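Local coordinates for mandelate racemase/muconate lactonizing enzyme, C-terminal domain protein (PDB 4DWD) that binds magnesium and probably acts as a hydro-lyase of the enolase superfamily, at residues B[116-121]-B[313-318]; B[160-165]-B[324-329]; B[260-265]-B[289-294]. All blocks are in the same frame, centred on the assembly; numbering follows the deposited sequence.

Contact 1: residues B[116-121]-B[313-318]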
# COMPACT_ATOMS: atom_id res chain seq x y z
N LYS B 116 38.73 6.07 -18.76
CA LYS B 116 38.54 6.63 -20.10
C LYS B 116 37.58 5.74 -20.87
O LYS B 116 36.64 6.24 -21.49
CB LYS B 116 39.88 6.78 -20.83
CG LYS B 116 40.68 7.99 -20.37
CD LYS B 116 40.13 9.25 -21.01
CE LYS B 116 40.82 10.50 -20.50
NZ LYS B 116 40.28 11.72 -21.15
N LEU B 117 37.77 4.43 -20.77
CA LEU B 117 36.87 3.46 -21.42
C LEU B 117 35.44 3.53 -20.89
O LEU B 117 34.49 3.26 -21.62
CB LEU B 117 37.42 2.04 -21.33
CG LEU B 117 38.77 1.86 -22.06
CD1 LEU B 117 39.28 0.45 -21.84
CD2 LEU B 117 38.70 2.16 -23.56
N LEU B 118 35.29 3.90 -19.62
CA LEU B 118 33.97 4.04 -18.99
C LEU B 118 33.27 5.37 -19.27
O LEU B 118 32.21 5.64 -18.71
CB LEU B 118 34.09 3.84 -17.48
CG LEU B 118 34.53 2.45 -17.02
CD1 LEU B 118 34.77 2.48 -15.53
CD2 LEU B 118 33.49 1.40 -17.36
N GLY B 119 33.88 6.20 -20.10
CA GLY B 119 33.25 7.43 -20.57
C GLY B 119 33.77 8.72 -19.96
O GLY B 119 33.18 9.77 -20.16
N GLY B 120 34.86 8.63 -19.20
CA GLY B 120 35.51 9.81 -18.64
C GLY B 120 35.39 9.92 -17.13
O GLY B 120 34.47 9.37 -16.51
N ALA B 121 36.32 10.67 -16.54
CA ALA B 121 36.33 10.94 -15.12
C ALA B 121 35.84 12.36 -14.83
O ALA B 121 36.24 13.31 -15.50
CB ALA B 121 37.73 10.75 -14.57
N LEU B 313 34.47 5.01 -9.32
CA LEU B 313 34.02 6.23 -8.62
C LEU B 313 34.41 7.54 -9.32
O LEU B 313 33.73 8.55 -9.16
CB LEU B 313 34.45 6.22 -7.15
CG LEU B 313 33.62 5.19 -6.35
CD1 LEU B 313 34.20 4.99 -4.97
CD2 LEU B 313 32.15 5.61 -6.26
N SER B 314 35.48 7.50 -10.11
CA SER B 314 35.86 8.68 -10.88
C SER B 314 34.77 9.06 -11.88
O SER B 314 34.68 10.24 -12.27
CB SER B 314 37.20 8.47 -11.61
OG SER B 314 37.07 7.64 -12.75
N THR B 315 33.93 8.08 -12.26
CA THR B 315 32.87 8.28 -13.27
C THR B 315 31.53 8.72 -12.66
O THR B 315 30.60 9.03 -13.40
CB THR B 315 32.58 7.01 -14.11
OG1 THR B 315 31.82 6.07 -13.35
CG2 THR B 315 33.88 6.37 -14.64
N LEU B 316 31.44 8.71 -11.33
CA LEU B 316 30.19 8.99 -10.63
C LEU B 316 29.97 10.50 -10.54
O LEU B 316 30.77 11.21 -9.95
CB LEU B 316 30.21 8.37 -9.23
CG LEU B 316 28.97 8.52 -8.34
CD1 LEU B 316 27.77 7.75 -8.90
CD2 LEU B 316 29.25 8.08 -6.91
N MSE B 317 28.89 10.98 -11.16
CA MSE B 317 28.61 12.41 -11.19
C MSE B 317 28.35 12.94 -9.79
O MSE B 317 29.10 13.79 -9.30
CB MSE B 317 27.44 12.68 -12.12
CG MSE B 317 27.13 14.18 -12.18
SE MSE B 317 25.67 14.50 -13.46
CE MSE B 317 24.39 13.16 -12.76
N HIS B 318 27.30 12.43 -9.15
CA HIS B 318 26.89 12.91 -7.83
C HIS B 318 27.54 12.13 -6.74
O HIS B 318 26.86 11.38 -6.01
CB HIS B 318 25.37 12.89 -7.66
CG HIS B 318 24.63 13.81 -8.59
ND1 HIS B 318 23.45 13.48 -9.14
CD2 HIS B 318 24.95 15.08 -9.07
CE1 HIS B 318 23.02 14.49 -9.93
NE2 HIS B 318 23.95 15.47 -9.88
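Leu-118 and Thr-315 meet where a Schellman motif closes helix 114-117 and the chain runs past the C-terminal end of helix 304-314, a helix of the barrel domain. The apolar part of the contact is a crossing of two side chains at about a right angle: CG2 of Thr-315 lies 3.8 Å from CB of Leu-118. The methyl points this way because CG2 stands anti to the carbonyl carbon, while OG1 turns back to bond the carbonyl of Val-312. Met-282 of helix 277-291 packs on both residues. Further along, CB of Ala-121 rests 3.7 Å from OG of Ser-314, a hydroxyl already bonded to the carbonyl of His-311.

Backbone oxygens make the remaining contacts, and no conventional hydrogen bond joins the two segments. The carbonyl O of Gly-120 lies 3.6 Å from CG2 of Thr-315. Gly-119 and Gly-120 both have positive phi, and at their backbone angles a CB would press on the preceding carbonyl, so the turn calls for glycine at each. Ala-121 follows, its CA directed at the O of Ser-314 in a CA-H...O contact of 3.4 Å, with an angle of 130° at the hydrogen.

Contact 2: residues B[160-165]-B[324-329]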
# COMPACT_ATOMS: atom_id res chain seq x y z
N LYS B 160 34.84 7.12 9.53
CA LYS B 160 33.79 6.16 9.89
C LYS B 160 34.34 5.23 10.94
O LYS B 160 35.42 4.67 10.75
CB LYS B 160 33.33 5.36 8.66
CG LYS B 160 32.13 4.45 8.92
CD LYS B 160 31.65 3.71 7.69
CE LYS B 160 32.47 2.46 7.44
NZ LYS B 160 32.17 1.85 6.11
N ILE B 161 33.62 5.11 12.05
CA ILE B 161 33.98 4.17 13.11
C ILE B 161 33.10 2.92 13.01
O ILE B 161 31.87 3.02 13.00
CB ILE B 161 33.95 4.81 14.52
CG1 ILE B 161 32.63 5.59 14.76
CG2 ILE B 161 35.16 5.73 14.67
CD1 ILE B 161 32.49 6.16 16.17
N ARG B 162 33.74 1.76 12.91
CA ARG B 162 33.02 0.49 12.71
C ARG B 162 33.19 -0.39 13.92
O ARG B 162 34.23 -0.35 14.59
CB ARG B 162 33.55 -0.26 11.47
CG ARG B 162 33.94 0.61 10.29
CD ARG B 162 34.10 -0.21 9.00
NE ARG B 162 34.94 -1.38 9.23
CZ ARG B 162 36.27 -1.38 9.18
NH1 ARG B 162 36.94 -0.27 8.86
NH2 ARG B 162 36.94 -2.49 9.44
N TRP B 163 32.18 -1.21 14.19
CA TRP B 163 32.16 -2.00 15.41
C TRP B 163 32.80 -3.34 15.30
O TRP B 163 33.59 -3.72 16.18
CB TRP B 163 30.74 -2.07 15.98
CG TRP B 163 30.67 -1.17 17.17
CD1 TRP B 163 30.40 -1.53 18.49
CD2 TRP B 163 30.97 0.26 17.22
NE1 TRP B 163 30.50 -0.44 19.31
CE2 TRP B 163 30.84 0.66 18.62
CE3 TRP B 163 31.32 1.23 16.26
CZ2 TRP B 163 31.03 1.98 19.02
CZ3 TRP B 163 31.52 2.54 16.68
CH2 TRP B 163 31.39 2.91 18.04
N ASP B 164 32.48 -4.05 14.23
CA ASP B 164 32.99 -5.41 14.02
C ASP B 164 32.84 -6.31 15.25
O ASP B 164 33.79 -6.99 15.66
CB ASP B 164 34.44 -5.36 13.53
CG ASP B 164 34.56 -4.65 12.21
OD1 ASP B 164 33.89 -5.11 11.26
OD2 ASP B 164 35.28 -3.63 12.14
N GLY B 165 31.63 -6.32 15.82
CA GLY B 165 31.33 -7.20 16.95
C GLY B 165 30.91 -8.60 16.50
O GLY B 165 30.94 -8.93 15.31
N GLU B 324 36.23 4.85 0.56
CA GLU B 324 36.64 4.12 1.76
C GLU B 324 38.12 3.75 1.78
O GLU B 324 38.66 3.20 0.81
CB GLU B 324 35.79 2.86 1.94
CG GLU B 324 36.11 2.15 3.25
CD GLU B 324 35.10 1.10 3.67
OE1 GLU B 324 34.28 0.66 2.85
OE2 GLU B 324 35.17 0.69 4.85
N LEU B 325 38.77 4.06 2.91
CA LEU B 325 40.13 3.64 3.22
C LEU B 325 40.14 2.91 4.56
O LEU B 325 40.13 3.53 5.64
CB LEU B 325 41.11 4.83 3.21
CG LEU B 325 42.57 4.48 3.57
CD1 LEU B 325 43.17 3.54 2.52
CD2 LEU B 325 43.38 5.75 3.71
N ALA B 326 40.14 1.58 4.48
CA ALA B 326 39.97 0.75 5.68
C ALA B 326 41.30 0.39 6.36
O ALA B 326 42.38 0.77 5.91
CB ALA B 326 39.15 -0.49 5.34
N ASP B 327 41.19 -0.37 7.45
CA ASP B 327 42.32 -0.68 8.33
C ASP B 327 43.45 -1.41 7.64
O ASP B 327 43.25 -2.19 6.72
CB ASP B 327 41.85 -1.51 9.52
CG ASP B 327 40.54 -1.01 10.12
OD1 ASP B 327 39.49 -1.22 9.48
OD2 ASP B 327 40.58 -0.41 11.21
N ARG B 328 44.67 -1.14 8.12
CA ARG B 328 45.85 -1.89 7.70
C ARG B 328 46.09 -1.86 6.20
O ARG B 328 46.51 -2.85 5.60
CB ARG B 328 45.81 -3.34 8.23
CG ARG B 328 45.72 -3.46 9.75
CD ARG B 328 46.91 -2.84 10.45
NE ARG B 328 48.18 -3.20 9.81
CZ ARG B 328 48.90 -4.28 10.09
NH1 ARG B 328 48.49 -5.13 11.03
NH2 ARG B 328 50.04 -4.51 9.45
N TRP B 329 45.84 -0.70 5.61
CA TRP B 329 46.11 -0.51 4.19
C TRP B 329 47.58 -0.64 3.85
O TRP B 329 47.92 -0.84 2.68
CB TRP B 329 45.52 0.81 3.69
CG TRP B 329 45.83 2.04 4.52
CD1 TRP B 329 45.09 2.58 5.58
CD2 TRP B 329 46.95 2.98 4.31
NE1 TRP B 329 45.68 3.74 6.05
CE2 TRP B 329 46.80 4.03 5.34
CE3 TRP B 329 48.03 3.04 3.43
CZ2 TRP B 329 47.69 5.08 5.44
CZ3 TRP B 329 48.92 4.11 3.55
CH2 TRP B 329 48.76 5.10 4.54
O HOH W 1 33.12 -0.79 5.80
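Arg-162 and Asp-327 run in opposite senses alongside each other, and the guanidinium meets a single carboxylate oxygen end-on. NH1 and NH2 of Arg-162 both donate to OD1 of Asp-327, each at 2.8 Å. The oxygen sits at the guanidinium edge, nearly in its plane, and is approached on its syn side. The two flat groups are turned 76° apart, and the bonds are bent, with an N-H...O angle of 143° from NH1. A bend at chi3 (-49°) swings NE of Arg-162 off the line of its chain. NH2 also reaches OD2 of Asp-164 at 3.4 Å, completing a salt-bridge network, while OD2 of Asp-327 accepts from the backbone N of Gly-133.

Deeper in the barrel, Lys-160 and Glu-324 cross obliquely. NZ of Lys-160 forms a salt bridge to OE2 of Glu-324 at 3.5 Å, its hydrogen bond weak, and a water spans the same pair, accepting from NZ at 2.8 Å and donating to OE2 at 2.7 Å. NZ is held further by Tyr-129 and Glu-223, OE2 by Ser-131.

Strands 158-162 and 323-325 flank strand 125-132 in the TIM-like barrel, and these charged groups come from their C-terminal ends, where enolase-superfamily enzymes carry their active site. Asp-197 and Glu-223, which bind calcium in a structure of this protein, lie beside Arg-162 and Lys-160. Both carboxylates and both basic side chains have several partners, consistent with fixed positions for the groups bordering those metal ligands.

Contact 3: residues B[260-265]-B[289-294]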
# COMPACT_ATOMS: atom_id res chain seq x y z
N LEU B 260 16.66 -3.90 -1.91
CA LEU B 260 17.12 -3.09 -0.80
C LEU B 260 16.65 -1.65 -0.95
O LEU B 260 16.21 -1.02 0.01
CB LEU B 260 18.65 -3.19 -0.72
CG LEU B 260 19.33 -2.47 0.45
CD1 LEU B 260 18.95 -3.09 1.78
CD2 LEU B 260 20.83 -2.53 0.25
N ILE B 261 16.72 -1.13 -2.17
CA ILE B 261 16.24 0.22 -2.45
C ILE B 261 14.72 0.29 -2.21
O ILE B 261 14.23 1.22 -1.55
CB ILE B 261 16.61 0.62 -3.89
CG1 ILE B 261 18.12 0.82 -3.98
CG2 ILE B 261 15.85 1.87 -4.31
CD1 ILE B 261 18.61 1.01 -5.41
N LEU B 262 13.97 -0.69 -2.71
CA LEU B 262 12.52 -0.63 -2.54
C LEU B 262 12.11 -0.72 -1.06
O LEU B 262 11.08 -0.17 -0.67
CB LEU B 262 11.81 -1.68 -3.41
CG LEU B 262 11.86 -1.51 -4.94
CD1 LEU B 262 10.95 -2.56 -5.58
CD2 LEU B 262 11.54 -0.12 -5.45
N SER B 263 12.94 -1.37 -0.24
CA SER B 263 12.64 -1.47 1.18
C SER B 263 12.72 -0.13 1.90
O SER B 263 12.15 0.02 2.98
CB SER B 263 13.58 -2.47 1.87
OG SER B 263 14.84 -1.88 2.19
N GLY B 264 13.43 0.83 1.31
CA GLY B 264 13.52 2.16 1.92
C GLY B 264 14.92 2.71 2.11
O GLY B 264 15.07 3.84 2.53
N VAL B 265 15.94 1.93 1.78
CA VAL B 265 17.34 2.37 1.92
C VAL B 265 17.70 3.40 0.83
O VAL B 265 17.42 3.19 -0.36
CB VAL B 265 18.29 1.15 1.93
CG1 VAL B 265 19.74 1.60 1.92
CG2 VAL B 265 17.98 0.26 3.14
N HIS B 289 21.03 5.68 -9.60
CA HIS B 289 20.64 6.95 -10.26
C HIS B 289 19.19 6.93 -10.68
O HIS B 289 18.50 7.94 -10.58
CB HIS B 289 21.56 7.24 -11.45
CG HIS B 289 21.40 8.63 -12.02
ND1 HIS B 289 21.48 9.73 -11.26
CD2 HIS B 289 21.16 9.06 -13.33
CE1 HIS B 289 21.29 10.82 -12.04
NE2 HIS B 289 21.10 10.41 -13.30
N ALA B 290 18.71 5.79 -11.14
CA ALA B 290 17.31 5.64 -11.53
C ALA B 290 16.37 5.90 -10.35
O ALA B 290 15.28 6.41 -10.55
CB ALA B 290 17.05 4.25 -12.10
N HIS B 291 16.81 5.53 -9.15
CA HIS B 291 15.96 5.59 -7.94
C HIS B 291 16.26 6.73 -6.99
O HIS B 291 15.58 6.87 -5.96
CB HIS B 291 16.03 4.27 -7.18
CG HIS B 291 15.26 3.15 -7.82
ND1 HIS B 291 13.94 2.93 -7.57
CD2 HIS B 291 15.66 2.16 -8.73
CE1 HIS B 291 13.53 1.86 -8.28
NE2 HIS B 291 14.57 1.40 -9.00
N GLY B 292 17.25 7.56 -7.31
CA GLY B 292 17.58 8.71 -6.46
C GLY B 292 18.21 8.32 -5.14
O GLY B 292 17.92 8.91 -4.11
N VAL B 293 19.06 7.30 -5.16
CA VAL B 293 19.75 6.88 -3.95
C VAL B 293 21.24 7.14 -4.09
O VAL B 293 21.79 7.08 -5.21
CB VAL B 293 19.45 5.41 -3.55
CG1 VAL B 293 17.96 5.09 -3.56
CG2 VAL B 293 20.20 4.44 -4.41
N GLU B 294 21.89 7.42 -2.97
CA GLU B 294 23.34 7.61 -2.93
C GLU B 294 24.08 6.31 -3.21
O GLU B 294 23.63 5.23 -2.84
CB GLU B 294 23.78 8.15 -1.57
CG GLU B 294 23.37 9.59 -1.27
CD GLU B 294 23.83 9.99 0.12
OE1 GLU B 294 25.03 10.32 0.29
OE2 GLU B 294 23.00 9.96 1.05
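Ile-261 reaches across to two residues, His-291 and Val-293. Its CG2 methyl, anti to the backbone N, lies 3.7 Å from CB of His-291, comes obliquely to the imidazole atoms CG and ND1, and also touches CG1 of Val-293 at 3.9 Å. CD1 meets CG2 of Val-293 at 3.9 Å. CG1 of Val-293 packs on the carbonyl O of Val-265 at 3.8 Å as well. At the outer end, CD2 of Leu-262 touches CE1 of His-291 at 4.0 Å.

These residues lie at the ends of two barrel helices, 254-263 and 277-291. Gly-264 closes the first in a Schellman motif, with its N bonded to O of Ile-261 at 3.0 Å, while OG of Ser-263 turns back to O of Leu-260 at 2.7 Å. Gly-292, with positive phi, follows the second helix and leads to Val-293. Val-268, on the strand 267-268 that pairs in parallel with 294-295, lies against both Ile-261 and Val-293.

An alanine in place of Ile-261 would probably open a gap between helix 254-263 and residues 291-293, leaving Val-293 without its methyl partners and the imidazole less supported.

NE2 of His-291 bonds NE2 of His-291 in a second subunit, and Leu-262 meets its own counterpart there. Apolar packing within the chain thus adjoins a polar subunit interface; a hydrogen bond between the two NE2 atoms needs one without a proton, so the imidazoles are probably not both cationic.

Overall arrangement
All three contacts involve the barrel domain, with centres 21 to 26 Å apart. In chain order, contact 3 is nested inside the loops closed by contacts 1 and 2, whose own segments alternate. Contact 2 joins the ends of strands 158-162 and 323-325 beside the metal site. The later segments of contacts 1 and 2 follow each other in the chain, as helix 304-314 leads to strand 323-325. Contacts 1 and 3 lie towards the outside and touch each other where CE of Met-317 packs 3.9 Å from CE1 of His-289; both also reach neighbouring subunits. The barrel thus carries charged groups at its site and helix-end packing near its subunit interfaces.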